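PDB 2B67: COG0778: Nitroreductase, which binds flavin mononucleotide and, as a nitroreductase family member, probably passes electrons from a reduced nicotinamide cofactor to nitro compounds or other acceptors. Local coordinates for residues A[16-21]-A[185-190]; A[22-27]-A[180-185]; A[83-88]-A[171-176]; A[130-135]-A[175-180]. All blocks are in the same frame, centred on the assembly; numbering follows the deposited sequence.

Contacts 2, 3 and 4 all use strand 174-183, and contact 1 joins the loop that follows it to the loop after helix 5-12. Contact 4 is the buried one, where helix 124-148 rests on the sheet and charged groups are paired within the strand. Contact 3 sits at the start of strand 174-183, where regular pairing with 77-84 gives way to a salt bridge to a buried aspartate. Contacts 2 and 1, about 26 and 33 Å from contact 3 centre to centre, lie on the opposite side of the chain's centre; contact 2 is partly buried, with a lysine over a tyrosine ring, and contact 1 is a water-rich surface bridge. Contacts 3 and 4 touch through T83 and E177.

Contact 1 (A[16-21]-A[185-190]); sequences TKHFTD and TDEKLE
The backbones of 16-21 and 185-190 meet at a single bridge between F19 and T185, their CA atoms 4.5 Å apart, and D186 N donates to H18 O over 3.0 Å in an almost straight bond. T185 CA adds a CA-H...O contact to the same oxygen. H18 CB points toward the other segment, and ND1 meets E187 OE2 at 3.4 Å in a weak hydrogen bond. The carboxylate oxygen lies at the edge of the imidazole and in its plane, although the two flat groups are turned 80° against each other. A water also joins the two residues, accepting from H18 N and donating to E187 OE2, 2.6 Å from that oxygen. Deeper in the contact, T16 CG2 stands anti to its backbone N, where this methyl touches T185 OG1 at 3.2 Å and also packs on T185 CG2; a second water bonds to both threonine hydroxyls. Toward the outer end the methyl T20 CG2 lies 3.4 Å from D186 OD1, and a third water donates to F19 O and to D186 OD2. The backbone of T16 is hydrogen-bonded to S153 of strand 152-156. The next residue, K17, hydrogen-bonds through NZ to O2 of the bound flavin mononucleotide. This isolated beta bridge, with waters filling in the polar links, thus ties the chain leaving strand 174-183 to a flavin-binding loop of the nitroreductase fold.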
loop_
_atom_site.group_PDB
_atom_site.type_symbol
_atom_site.label_atom_id
_atom_site.label_comp_id
_atom_site.label_asym_id
_atom_site.label_seq_id
_atom_site.Cartn_x
_atom_site.Cartn_y
_atom_site.Cartn_z
ATOM N N THR A 16 -11.777 -12.453 -0.078
ATOM C CA THR A 16 -12.520 -13.566 0.534
ATOM C C THR A 16 -13.629 -13.047 1.462
ATOM O O THR A 16 -13.370 -12.292 2.406
ATOM C CB THR A 16 -11.571 -14.489 1.331
ATOM O OG1 THR A 16 -10.455 -14.845 0.508
ATOM C CG2 THR A 16 -12.276 -15.747 1.811
ATOM N N LYS A 17 -14.854 -13.483 1.189
ATOM C CA LYS A 17 -16.006 -13.031 1.942
ATOM C C LYS A 17 -16.693 -14.135 2.741
ATOM O O LYS A 17 -17.427 -13.842 3.660
ATOM C CB LYS A 17 -16.977 -12.324 1.015
ATOM C CG LYS A 17 -16.430 -10.958 0.588
ATOM C CD LYS A 17 -17.168 -10.321 -0.562
ATOM C CE LYS A 17 -16.204 -9.363 -1.255
ATOM N NZ LYS A 17 -16.762 -7.971 -1.293
ATOM N N HIS A 18 -16.428 -15.402 2.423
ATOM C CA HIS A 18 -17.049 -16.498 3.161
ATOM C C HIS A 18 -15.961 -17.476 3.520
ATOM O O HIS A 18 -15.163 -17.874 2.668
ATOM C CB HIS A 18 -18.182 -17.153 2.353
ATOM C CG HIS A 18 -19.297 -16.208 2.003
ATOM N ND1 HIS A 18 -19.455 -15.677 0.738
ATOM C CD2 HIS A 18 -20.278 -15.664 2.767
ATOM C CE1 HIS A 18 -20.496 -14.862 0.732
ATOM N NE2 HIS A 18 -21.016 -14.839 1.949
ATOM N N PHE A 19 -15.927 -17.841 4.796
ATOM C CA PHE A 19 -14.841 -18.607 5.380
ATOM C C PHE A 19 -15.360 -19.968 5.887
ATOM O O PHE A 19 -16.495 -20.078 6.332
ATOM C CB PHE A 19 -14.249 -17.841 6.555
ATOM C CG PHE A 19 -13.707 -16.472 6.187
ATOM C CD1 PHE A 19 -14.465 -15.312 6.419
ATOM C CD2 PHE A 19 -12.462 -16.348 5.608
ATOM C CE1 PHE A 19 -13.956 -14.010 6.061
ATOM C CE2 PHE A 19 -11.936 -15.052 5.239
ATOM C CZ PHE A 19 -12.692 -13.897 5.503
ATOM N N THR A 20 -14.496 -20.973 5.835
ATOM C CA THR A 20 -14.770 -22.266 6.433
ATOM C C THR A 20 -14.553 -22.119 7.937
ATOM O O THR A 20 -14.182 -21.034 8.417
ATOM C CB THR A 20 -13.836 -23.357 5.858
ATOM O OG1 THR A 20 -12.519 -23.193 6.390
ATOM C CG2 THR A 20 -13.792 -23.289 4.336
ATOM N N ASP A 21 -14.781 -23.209 8.663
ATOM C CA ASP A 21 -14.564 -23.259 10.106
ATOM C C ASP A 21 -13.161 -23.711 10.506
ATOM O O ASP A 21 -12.885 -23.866 11.699
ATOM C CB ASP A 21 -15.623 -24.173 10.748
ATOM C CG ASP A 21 -17.025 -23.738 10.397
ATOM O OD1 ASP A 21 -17.395 -22.617 10.804
ATOM O OD2 ASP A 21 -17.736 -24.491 9.668
ATOM N N THR A 185 -11.037 -20.027 2.816
ATOM C CA THR A 185 -12.158 -19.678 1.940
ATOM C C THR A 185 -13.088 -20.844 1.623
ATOM O O THR A 185 -12.633 -21.912 1.214
ATOM C CB THR A 185 -11.645 -19.215 0.597
ATOM O OG1 THR A 185 -10.572 -18.284 0.795
ATOM C CG2 THR A 185 -12.788 -18.604 -0.237
ATOM N N ASP A 186 -14.394 -20.588 1.750
ATOM C CA ASP A 186 -15.421 -21.590 1.513
ATOM C C ASP A 186 -16.050 -21.498 0.105
ATOM O O ASP A 186 -17.120 -22.085 -0.154
ATOM C CB ASP A 186 -16.497 -21.521 2.607
ATOM C CG ASP A 186 -17.292 -22.836 2.742
ATOM O OD1 ASP A 186 -16.679 -23.947 2.702
ATOM O OD2 ASP A 186 -18.536 -22.759 2.883
ATOM N N GLU A 187 -15.396 -20.782 -0.807
ATOM C CA GLU A 187 -15.866 -20.722 -2.190
ATOM C C GLU A 187 -14.769 -20.433 -3.193
ATOM O O GLU A 187 -13.876 -19.623 -2.943
ATOM C CB GLU A 187 -17.035 -19.727 -2.361
ATOM C CG GLU A 187 -16.961 -18.485 -1.478
ATOM C CD GLU A 187 -17.912 -17.369 -1.904
ATOM O OE1 GLU A 187 -19.104 -17.633 -2.193
ATOM O OE2 GLU A 187 -17.458 -16.212 -1.925
ATOM N N LYS A 188 -14.850 -21.114 -4.335
ATOM C CA LYS A 188 -13.999 -20.806 -5.483
ATOM C C LYS A 188 -14.302 -19.381 -5.914
ATOM O O LYS A 188 -15.476 -19.008 -6.070
ATOM C CB LYS A 188 -14.210 -21.778 -6.672
ATOM C CG LYS A 188 -15.465 -22.695 -6.635
ATOM C CD LYS A 188 -16.810 -21.952 -6.468
ATOM C CE LYS A 188 -17.699 -22.670 -5.430
ATOM N NZ LYS A 188 -18.566 -21.711 -4.692
ATOM N N LEU A 189 -13.261 -18.569 -6.067
ATOM C CA LEU A 189 -13.493 -17.243 -6.602
ATOM C C LEU A 189 -12.779 -16.952 -7.897
ATOM O O LEU A 189 -11.686 -17.465 -8.158
ATOM C CB LEU A 189 -13.282 -16.144 -5.561
ATOM C CG LEU A 189 -14.610 -15.771 -4.886
ATOM C CD1 LEU A 189 -14.350 -15.270 -3.463
ATOM C CD2 LEU A 189 -15.418 -14.758 -5.737
ATOM N N GLU A 190 -13.438 -16.140 -8.712
ATOM C CA GLU A 190 -12.895 -15.723 -9.984
ATOM C C GLU A 190 -12.158 -14.409 -9.793
ATOM O O GLU A 190 -12.528 -13.608 -8.930
ATOM C CB GLU A 190 -14.005 -15.560 -11.031
ATOM C CG GLU A 190 -14.476 -16.872 -11.670
ATOM C CD GLU A 190 -13.345 -17.653 -12.329
ATOM O OE1 GLU A 190 -12.401 -17.023 -12.853
ATOM O OE2 GLU A 190 -13.391 -18.902 -12.329
HETATM O O HOH W 1 -8.826 -16.962 -0.987
HETATM O O HOH W 2 -15.439 -16.074 -0.321
HETATM O O HOH W 3 -18.955 -20.179 4.813
#

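Contact 2 (A[22-27]-A[180-185]); sequences KLVDPK and ITVGYT
K22 holds CG anti to its backbone N (chi1 -178°) and keeps its chain extended all the way to NZ, while Y184 sets its CG anti to the carbonyl carbon (chi1 -65°), and the lysine chain crosses one face of the tyrosine ring. K22 CD sits above the middle of that face, 3.6 Å from the Y184 ring centroid, as a CH-pi contact. Farther out, K22 NZ is 4.0 Å from the same centroid and lies toward the hydroxyl-bearing end of the ring, nearest CZ and CE2, which makes a cation-pi pair. The ring thereby receives both the aliphatic chain and the charge of one residue. At the ring edge, near its plane, L23 O comes to 3.5 Å from Y184 CE1. The buried V24 rests its CG2 3.9 Å from G183 CA and also meets the tyrosine with it, while V24 CG1 approaches V182 CG1 at 4.4 Å. No direct hydrogen bond crosses between the segments, and waters take that role. One donates to K22 O and accepts from Y184 N; another accepts from D25 N and hydrogen-bonds with Y184 OH, 2.7 Å from that hydroxyl. D25 is also the N-cap of helix 26-36, its OD1 accepting from K27 N at 3.1 Å. The contact therefore lays the lead-in to helix 26-36 against the end of strand 174-183. V24 extends onto V77 of strand 77-84, V182 packs on V77 and I79 and on L146 of helix 124-148, and the backbone of Y184 bonds to T20, earlier in the same loop as K22.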
loop_
_atom_site.group_PDB
_atom_site.type_symbol
_atom_site.label_atom_id
_atom_site.label_comp_id
_atom_site.label_asym_id
_atom_site.label_seq_id
_atom_site.Cartn_x
_atom_site.Cartn_y
_atom_site.Cartn_z
ATOM N N LYS A 22 -12.276 -23.923 9.527
ATOM C CA LYS A 22 -10.893 -24.276 9.828
ATOM C C LYS A 22 -10.229 -23.186 10.675
ATOM O O LYS A 22 -10.347 -21.980 10.386
ATOM C CB LYS A 22 -10.064 -24.516 8.536
ATOM C CG LYS A 22 -8.598 -24.936 8.829
ATOM C CD LYS A 22 -7.806 -25.249 7.569
ATOM C CE LYS A 22 -6.358 -25.532 7.893
ATOM N NZ LYS A 22 -5.559 -25.687 6.630
ATOM N N LEU A 23 -9.507 -23.643 11.700
ATOM C CA LEU A 23 -8.893 -22.791 12.666
ATOM C C LEU A 23 -7.668 -22.091 12.032
ATOM O O LEU A 23 -6.989 -22.667 11.186
ATOM C CB LEU A 23 -8.499 -23.634 13.894
ATOM C CG LEU A 23 -9.597 -24.350 14.714
ATOM C CD1 LEU A 23 -8.971 -25.092 15.871
ATOM C CD2 LEU A 23 -10.615 -23.322 15.237
ATOM N N VAL A 24 -7.419 -20.837 12.407
ATOM C CA VAL A 24 -6.263 -20.126 11.901
ATOM C C VAL A 24 -5.224 -20.077 13.009
ATOM O O VAL A 24 -5.454 -19.451 14.028
ATOM C CB VAL A 24 -6.608 -18.675 11.415
ATOM C CG1 VAL A 24 -5.301 -17.901 11.086
ATOM C CG2 VAL A 24 -7.544 -18.719 10.216
ATOM N N ASP A 25 -4.090 -20.738 12.782
ATOM C CA ASP A 25 -2.999 -20.917 13.756
ATOM C C ASP A 25 -2.336 -19.556 14.025
ATOM O O ASP A 25 -1.861 -18.933 13.082
ATOM C CB ASP A 25 -1.978 -21.881 13.121
ATOM C CG ASP A 25 -0.936 -22.424 14.105
ATOM O OD1 ASP A 25 -0.659 -21.841 15.166
ATOM O OD2 ASP A 25 -0.353 -23.476 13.768
ATOM N N PRO A 26 -2.359 -19.070 15.297
ATOM C CA PRO A 26 -1.639 -17.828 15.638
ATOM C C PRO A 26 -0.166 -17.801 15.263
ATOM O O PRO A 26 0.354 -16.723 15.038
ATOM C CB PRO A 26 -1.828 -17.680 17.154
ATOM C CG PRO A 26 -2.362 -19.025 17.628
ATOM C CD PRO A 26 -3.079 -19.624 16.458
ATOM N N LYS A 27 0.497 -18.956 15.154
ATOM C CA LYS A 27 1.875 -18.989 14.618
ATOM C C LYS A 27 1.934 -18.492 13.155
ATOM O O LYS A 27 2.853 -17.766 12.786
ATOM C CB LYS A 27 2.537 -20.376 14.737
ATOM C CG LYS A 27 2.426 -21.040 16.129
ATOM C CD LYS A 27 3.144 -20.272 17.263
ATOM C CE LYS A 27 4.362 -21.045 17.831
ATOM N NZ LYS A 27 4.060 -21.808 19.091
ATOM N N ILE A 180 -8.734 -6.290 8.239
ATOM C CA ILE A 180 -8.359 -7.371 7.340
ATOM C C ILE A 180 -8.910 -8.628 7.953
ATOM O O ILE A 180 -8.376 -9.086 8.980
ATOM C CB ILE A 180 -6.819 -7.611 7.276
ATOM C CG1 ILE A 180 -6.011 -6.306 7.331
ATOM C CG2 ILE A 180 -6.482 -8.531 6.101
ATOM C CD1 ILE A 180 -5.734 -5.702 6.087
ATOM N N THR A 181 -9.943 -9.195 7.344
ATOM C CA THR A 181 -10.444 -10.484 7.811
ATOM C C THR A 181 -9.521 -11.599 7.362
ATOM O O THR A 181 -8.937 -11.534 6.285
ATOM C CB THR A 181 -11.848 -10.766 7.306
ATOM O OG1 THR A 181 -11.877 -10.608 5.876
ATOM C CG2 THR A 181 -12.870 -9.786 8.012
ATOM N N VAL A 182 -9.394 -12.624 8.196
ATOM C CA VAL A 182 -8.437 -13.702 7.920
ATOM C C VAL A 182 -9.098 -15.047 8.123
ATOM O O VAL A 182 -9.747 -15.280 9.145
ATOM C CB VAL A 182 -7.166 -13.576 8.777
ATOM C CG1 VAL A 182 -6.143 -14.628 8.331
ATOM C CG2 VAL A 182 -6.550 -12.153 8.591
ATOM N N GLY A 183 -8.985 -15.906 7.123
ATOM C CA GLY A 183 -9.565 -17.228 7.229
ATOM C C GLY A 183 -9.411 -18.016 5.965
ATOM O O GLY A 183 -8.987 -17.503 4.924
ATOM N N TYR A 184 -9.784 -19.285 6.044
ATOM C CA TYR A 184 -9.787 -20.137 4.872
ATOM C C TYR A 184 -11.097 -19.975 4.140
ATOM O O TYR A 184 -12.148 -19.815 4.770
ATOM C CB TYR A 184 -9.554 -21.577 5.309
ATOM C CG TYR A 184 -8.191 -21.754 5.909
ATOM C CD1 TYR A 184 -7.995 -21.648 7.287
ATOM C CD2 TYR A 184 -7.081 -22.000 5.095
ATOM C CE1 TYR A 184 -6.721 -21.832 7.844
ATOM C CE2 TYR A 184 -5.818 -22.175 5.642
ATOM C CZ TYR A 184 -5.642 -22.087 7.012
ATOM O OH TYR A 184 -4.381 -22.246 7.560
ATOM N N THR A 185 -11.037 -20.027 2.816
ATOM C CA THR A 185 -12.158 -19.678 1.940
ATOM C C THR A 185 -13.088 -20.844 1.623
ATOM O O THR A 185 -12.633 -21.912 1.214
ATOM C CB THR A 185 -11.645 -19.215 0.597
ATOM O OG1 THR A 185 -10.572 -18.284 0.795
ATOM C CG2 THR A 185 -12.788 -18.604 -0.237
HETATM O O HOH W 4 -11.188 -20.288 8.382
HETATM O O HOH W 5 -3.366 -21.536 9.926
#

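Contact 3 (A[83-88]-A[171-176]); sequences TDTDLA and EDRFRP
T83 and R175 form an antiparallel hydrogen-bonded pair, T83 N to R175 O and R175 N to T83 O, each at 3.0 Å, and the neighbouring D84 and F174 make a non-hydrogen-bonded one. Here the contact is tight. Just beyond the regular pairing, R173 O accepts two bonds from T85, from its backbone N and from T85 OG1 at 2.6 Å, and T85 CG2 packs on the aliphatic part of R175, whose charged end turns to E177. R173, with CG anti to its backbone N (chi1 168°) and an extended chain, reaches D84 side-on: NE donates to OD1 at 2.8 Å and NH1 to the syn lone pair of OD2 at 2.7 Å, with the guanidinium and carboxylate planes 30° apart. F174 CZ lies over one guanidinium face toward its rim, and F174 CE2 touches D84 CG at 3.7 Å. D86 N also bonds to D84 OD1, closing an Asx turn, and arrives from the face opposite to R173 NE. The outer side is looser. D86 CB merely brushes R173 NE at 3.8 Å, and D172 CB points away from the other segment in an exposed residue. R90 of helix 87-98 is a second salt-bridge partner of D84 OD2. With two arginines and a backbone N-H converging on it, the buried D84 carboxylate is probably kept ionised, its charge balanced where strand 77-84 turns toward that helix.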
loop_
_atom_site.group_PDB
_atom_site.type_symbol
_atom_site.label_atom_id
_atom_site.label_comp_id
_atom_site.label_asym_id
_atom_site.label_seq_id
_atom_site.Cartn_x
_atom_site.Cartn_y
_atom_site.Cartn_z
ATOM N N THR A 83 -2.406 3.045 12.374
ATOM C CA THR A 83 -1.189 3.784 12.118
ATOM C C THR A 83 -0.994 4.789 13.252
ATOM O O THR A 83 -1.965 5.227 13.881
ATOM C CB THR A 83 -1.246 4.521 10.785
ATOM O OG1 THR A 83 -2.470 5.259 10.737
ATOM C CG2 THR A 83 -1.232 3.529 9.615
ATOM N N ASP A 84 0.268 5.152 13.465
ATOM C CA ASP A 84 0.710 6.048 14.523
ATOM C C ASP A 84 0.551 7.490 14.129
ATOM O O ASP A 84 1.326 8.001 13.320
ATOM C CB ASP A 84 2.202 5.783 14.821
ATOM C CG ASP A 84 2.623 6.219 16.229
ATOM O OD1 ASP A 84 1.982 7.137 16.803
ATOM O OD2 ASP A 84 3.626 5.654 16.739
ATOM N N THR A 85 -0.418 8.173 14.728
ATOM C CA THR A 85 -0.630 9.557 14.396
ATOM C C THR A 85 0.409 10.490 15.024
ATOM O O THR A 85 0.473 11.650 14.641
ATOM C CB THR A 85 -2.029 10.056 14.794
ATOM O OG1 THR A 85 -2.129 10.044 16.229
ATOM C CG2 THR A 85 -3.135 9.136 14.153
ATOM N N ASP A 86 1.196 9.987 15.985
ATOM C CA ASP A 86 2.283 10.762 16.588
ATOM C C ASP A 86 3.594 10.353 15.915
ATOM O O ASP A 86 4.344 9.471 16.391
ATOM C CB ASP A 86 2.363 10.554 18.115
ATOM C CG ASP A 86 3.153 11.703 18.831
ATOM O OD1 ASP A 86 4.013 12.344 18.180
ATOM O OD2 ASP A 86 2.894 11.983 20.034
ATOM N N LEU A 87 3.849 10.994 14.792
ATOM C CA LEU A 87 4.955 10.621 13.948
ATOM C C LEU A 87 6.305 10.941 14.604
ATOM O O LEU A 87 7.289 10.226 14.377
ATOM C CB LEU A 87 4.792 11.293 12.589
ATOM C CG LEU A 87 3.778 10.700 11.586
ATOM C CD1 LEU A 87 3.784 11.566 10.335
ATOM C CD2 LEU A 87 4.149 9.243 11.208
ATOM N N ALA A 88 6.353 12.007 15.414
ATOM C CA ALA A 88 7.542 12.312 16.237
ATOM C C ALA A 88 7.809 11.176 17.219
ATOM O O ALA A 88 8.915 10.667 17.308
ATOM C CB ALA A 88 7.371 13.663 17.002
ATOM N N GLU A 171 -4.952 2.802 22.420
ATOM C CA GLU A 171 -4.705 4.244 22.571
ATOM C C GLU A 171 -5.075 5.097 21.353
ATOM O O GLU A 171 -4.771 4.722 20.201
ATOM C CB GLU A 171 -3.236 4.510 22.959
ATOM C CG GLU A 171 -2.861 4.015 24.357
ATOM C CD GLU A 171 -3.648 4.689 25.499
ATOM O OE1 GLU A 171 -4.066 5.868 25.360
ATOM O OE2 GLU A 171 -3.837 4.027 26.549
ATOM N N ASP A 172 -5.706 6.244 21.614
ATOM C CA ASP A 172 -6.209 7.142 20.574
ATOM C C ASP A 172 -5.107 7.719 19.677
ATOM O O ASP A 172 -5.381 8.230 18.571
ATOM C CB ASP A 172 -6.997 8.293 21.197
ATOM C CG ASP A 172 -8.363 7.867 21.706
ATOM O OD1 ASP A 172 -8.922 6.840 21.249
ATOM O OD2 ASP A 172 -8.902 8.576 22.585
ATOM N N ARG A 173 -3.866 7.663 20.170
ATOM C CA ARG A 173 -2.685 7.990 19.372
ATOM C C ARG A 173 -2.704 7.155 18.055
ATOM O O ARG A 173 -2.262 7.614 17.043
ATOM C CB ARG A 173 -1.403 7.744 20.197
ATOM C CG ARG A 173 -0.095 7.770 19.402
ATOM C CD ARG A 173 1.099 7.502 20.327
ATOM N NE ARG A 173 2.263 7.016 19.577
ATOM C CZ ARG A 173 3.348 6.458 20.132
ATOM N NH1 ARG A 173 4.334 6.010 19.351
ATOM N NH2 ARG A 173 3.458 6.330 21.452
ATOM N N PHE A 174 -3.237 5.937 18.107
ATOM C CA PHE A 174 -3.341 5.048 16.942
ATOM C C PHE A 174 -4.711 5.161 16.273
ATOM O O PHE A 174 -5.745 4.996 16.940
ATOM C CB PHE A 174 -3.032 3.612 17.385
ATOM C CG PHE A 174 -1.625 3.464 17.832
ATOM C CD1 PHE A 174 -1.287 3.645 19.186
ATOM C CD2 PHE A 174 -0.602 3.248 16.888
ATOM C CE1 PHE A 174 0.095 3.578 19.601
ATOM C CE2 PHE A 174 0.751 3.174 17.286
ATOM C CZ PHE A 174 1.109 3.354 18.637
ATOM N N ARG A 175 -4.736 5.468 14.972
ATOM C CA ARG A 175 -6.018 5.518 14.264
ATOM C C ARG A 175 -6.215 4.281 13.385
ATOM O O ARG A 175 -5.250 3.775 12.773
ATOM C CB ARG A 175 -6.172 6.790 13.434
ATOM C CG ARG A 175 -5.217 6.856 12.282
ATOM C CD ARG A 175 -5.610 7.960 11.308
ATOM N NE ARG A 175 -5.010 7.763 9.985
ATOM C CZ ARG A 175 -4.994 8.697 9.027
ATOM N NH1 ARG A 175 -4.427 8.444 7.848
ATOM N NH2 ARG A 175 -5.493 9.915 9.270
ATOM N N PRO A 176 -7.447 3.763 13.359
ATOM C CA PRO A 176 -7.694 2.577 12.562
ATOM C C PRO A 176 -7.678 2.931 11.078
ATOM O O PRO A 176 -8.236 3.955 10.664
ATOM C CB PRO A 176 -9.076 2.090 13.044
ATOM C CG PRO A 176 -9.729 3.296 13.665
ATOM C CD PRO A 176 -8.629 4.203 14.135
#

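Contact 4 (A[130-135]-A[175-180]); sequences YLALNA and RPELLI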
loop_
_atom_site.group_PDB
_atom_site.type_symbol
_atom_site.label_atom_id
_atom_site.label_comp_id
_atom_site.label_asym_id
_atom_site.label_seq_id
_atom_site.Cartn_x
_atom_site.Cartn_y
_atom_site.Cartn_z
ATOM N N TYR A 130 0.209 10.478 4.525
ATOM C CA TYR A 130 1.439 9.721 4.840
ATOM C C TYR A 130 1.058 8.413 5.552
ATOM O O TYR A 130 1.485 7.323 5.172
ATOM C CB TYR A 130 2.328 10.603 5.712
ATOM C CG TYR A 130 3.671 10.085 6.111
ATOM C CD1 TYR A 130 4.829 10.510 5.446
ATOM C CD2 TYR A 130 3.806 9.227 7.194
ATOM C CE1 TYR A 130 6.116 10.063 5.859
ATOM C CE2 TYR A 130 5.070 8.751 7.603
ATOM C CZ TYR A 130 6.223 9.199 6.964
ATOM O OH TYR A 130 7.473 8.703 7.401
ATOM N N LEU A 131 0.203 8.526 6.551
ATOM C CA LEU A 131 -0.220 7.350 7.309
ATOM C C LEU A 131 -1.021 6.393 6.406
ATOM O O LEU A 131 -0.831 5.174 6.429
ATOM C CB LEU A 131 -1.037 7.792 8.512
ATOM C CG LEU A 131 -0.323 8.612 9.613
ATOM C CD1 LEU A 131 -1.334 8.939 10.724
ATOM C CD2 LEU A 131 0.886 7.921 10.224
ATOM N N ALA A 132 -1.914 6.961 5.587
ATOM C CA ALA A 132 -2.764 6.145 4.736
ATOM C C ALA A 132 -1.910 5.390 3.698
ATOM O O ALA A 132 -2.134 4.195 3.419
ATOM C CB ALA A 132 -3.859 6.996 4.056
ATOM N N LEU A 133 -0.928 6.088 3.131
ATOM C CA LEU A 133 -0.067 5.472 2.150
ATOM C C LEU A 133 0.728 4.328 2.744
ATOM O O LEU A 133 0.758 3.230 2.178
ATOM C CB LEU A 133 0.854 6.490 1.455
ATOM C CG LEU A 133 1.512 5.770 0.254
ATOM C CD1 LEU A 133 1.377 6.567 -1.033
ATOM C CD2 LEU A 133 2.939 5.447 0.606
ATOM N N ASN A 134 1.391 4.582 3.868
ATOM C CA ASN A 134 2.205 3.552 4.524
ATOM C C ASN A 134 1.344 2.351 4.977
ATOM O O ASN A 134 1.803 1.229 4.987
ATOM C CB ASN A 134 3.010 4.166 5.694
ATOM C CG ASN A 134 4.171 5.060 5.199
ATOM O OD1 ASN A 134 5.162 4.552 4.677
ATOM N ND2 ASN A 134 4.006 6.395 5.286
ATOM N N ALA A 135 0.098 2.597 5.362
ATOM C CA ALA A 135 -0.839 1.503 5.677
ATOM C C ALA A 135 -1.121 0.646 4.431
ATOM O O ALA A 135 -1.183 -0.574 4.542
ATOM C CB ALA A 135 -2.155 2.046 6.252
ATOM N N ARG A 175 -4.736 5.468 14.972
ATOM C CA ARG A 175 -6.018 5.518 14.264
ATOM C C ARG A 175 -6.215 4.281 13.385
ATOM O O ARG A 175 -5.250 3.775 12.773
ATOM C CB ARG A 175 -6.172 6.790 13.434
ATOM C CG ARG A 175 -5.217 6.856 12.282
ATOM C CD ARG A 175 -5.610 7.960 11.308
ATOM N NE ARG A 175 -5.010 7.763 9.985
ATOM C CZ ARG A 175 -4.994 8.697 9.027
ATOM N NH1 ARG A 175 -4.427 8.444 7.848
ATOM N NH2 ARG A 175 -5.493 9.915 9.270
ATOM N N PRO A 176 -7.447 3.763 13.359
ATOM C CA PRO A 176 -7.694 2.577 12.562
ATOM C C PRO A 176 -7.678 2.931 11.078
ATOM O O PRO A 176 -8.236 3.955 10.664
ATOM C CB PRO A 176 -9.076 2.090 13.044
ATOM C CG PRO A 176 -9.729 3.296 13.665
ATOM C CD PRO A 176 -8.629 4.203 14.135
ATOM N N GLU A 177 -6.985 2.130 10.290
ATOM C CA GLU A 177 -6.985 2.360 8.838
ATOM C C GLU A 177 -7.880 1.391 8.065
ATOM O O GLU A 177 -8.587 1.796 7.130
ATOM C CB GLU A 177 -5.551 2.281 8.290
ATOM C CG GLU A 177 -4.613 3.372 8.869
ATOM C CD GLU A 177 -4.800 4.751 8.243
ATOM O OE1 GLU A 177 -5.655 4.939 7.350
ATOM O OE2 GLU A 177 -4.089 5.668 8.664
ATOM N N LEU A 178 -7.835 0.117 8.462
ATOM C CA LEU A 178 -8.400 -1.020 7.689
ATOM C C LEU A 178 -8.676 -2.170 8.641
ATOM O O LEU A 178 -7.936 -2.361 9.621
ATOM C CB LEU A 178 -7.334 -1.570 6.692
ATOM C CG LEU A 178 -6.911 -0.819 5.433
ATOM C CD1 LEU A 178 -5.799 -1.575 4.678
ATOM C CD2 LEU A 178 -8.119 -0.540 4.500
ATOM N N LEU A 179 -9.686 -2.971 8.310
ATOM C CA LEU A 179 -9.881 -4.273 8.942
ATOM C C LEU A 179 -9.552 -5.316 7.881
ATOM O O LEU A 179 -10.036 -5.232 6.759
ATOM C CB LEU A 179 -11.336 -4.474 9.446
ATOM C CG LEU A 179 -11.923 -3.421 10.403
ATOM C CD1 LEU A 179 -13.328 -3.854 10.886
ATOM C CD2 LEU A 179 -10.983 -3.138 11.622
ATOM N N ILE A 180 -8.734 -6.290 8.239
ATOM C CA ILE A 180 -8.359 -7.371 7.340
ATOM C C ILE A 180 -8.910 -8.628 7.953
ATOM O O ILE A 180 -8.376 -9.086 8.980
ATOM C CB ILE A 180 -6.819 -7.611 7.276
ATOM C CG1 ILE A 180 -6.011 -6.306 7.331
ATOM C CG2 ILE A 180 -6.482 -8.531 6.101
ATOM C CD1 ILE A 180 -5.734 -5.702 6.087
#
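L131 CD1 lies over one face of the R175 guanidinium, toward its rim and 3.9 Å from NE, while E177 OE2 occupies the edge in the guanidinium plane. A132 N is also near that plane at the edge, but stays 3.7 Å from R175 NH1. On the helix, N134 ND2 lies over one face of the Y130 ring, toward its rim, and donates to Y130 O. Both NE and NH1 of R175 grip the single oxygen E177 OE2, NE at 2.6 Å from above the carboxylate plane and NH1 at 2.9 Å on its syn lone pair. T83 OG1 bonds to the same oxygen, so this buried acceptor has three donors and the glutamate is probably ionised. L131 CB covers the pair, 3.5 Å from R175 NH1. E177 CG packs 3.8 Å from A135 CB, and the bend at chi2 (-78°) turns CD away from an extended course. E177 and L178 both face L81 in a classic beta bulge. The axes of 130-135 and 175-180 are 24° apart in direction and 9.3 Å apart at closest approach, where helix 124-148 lies on strand 174-183; L131 and A135 also pack on T83 of strand 77-84, L133 touches the flavin, and A132 meets A132 of the second subunit.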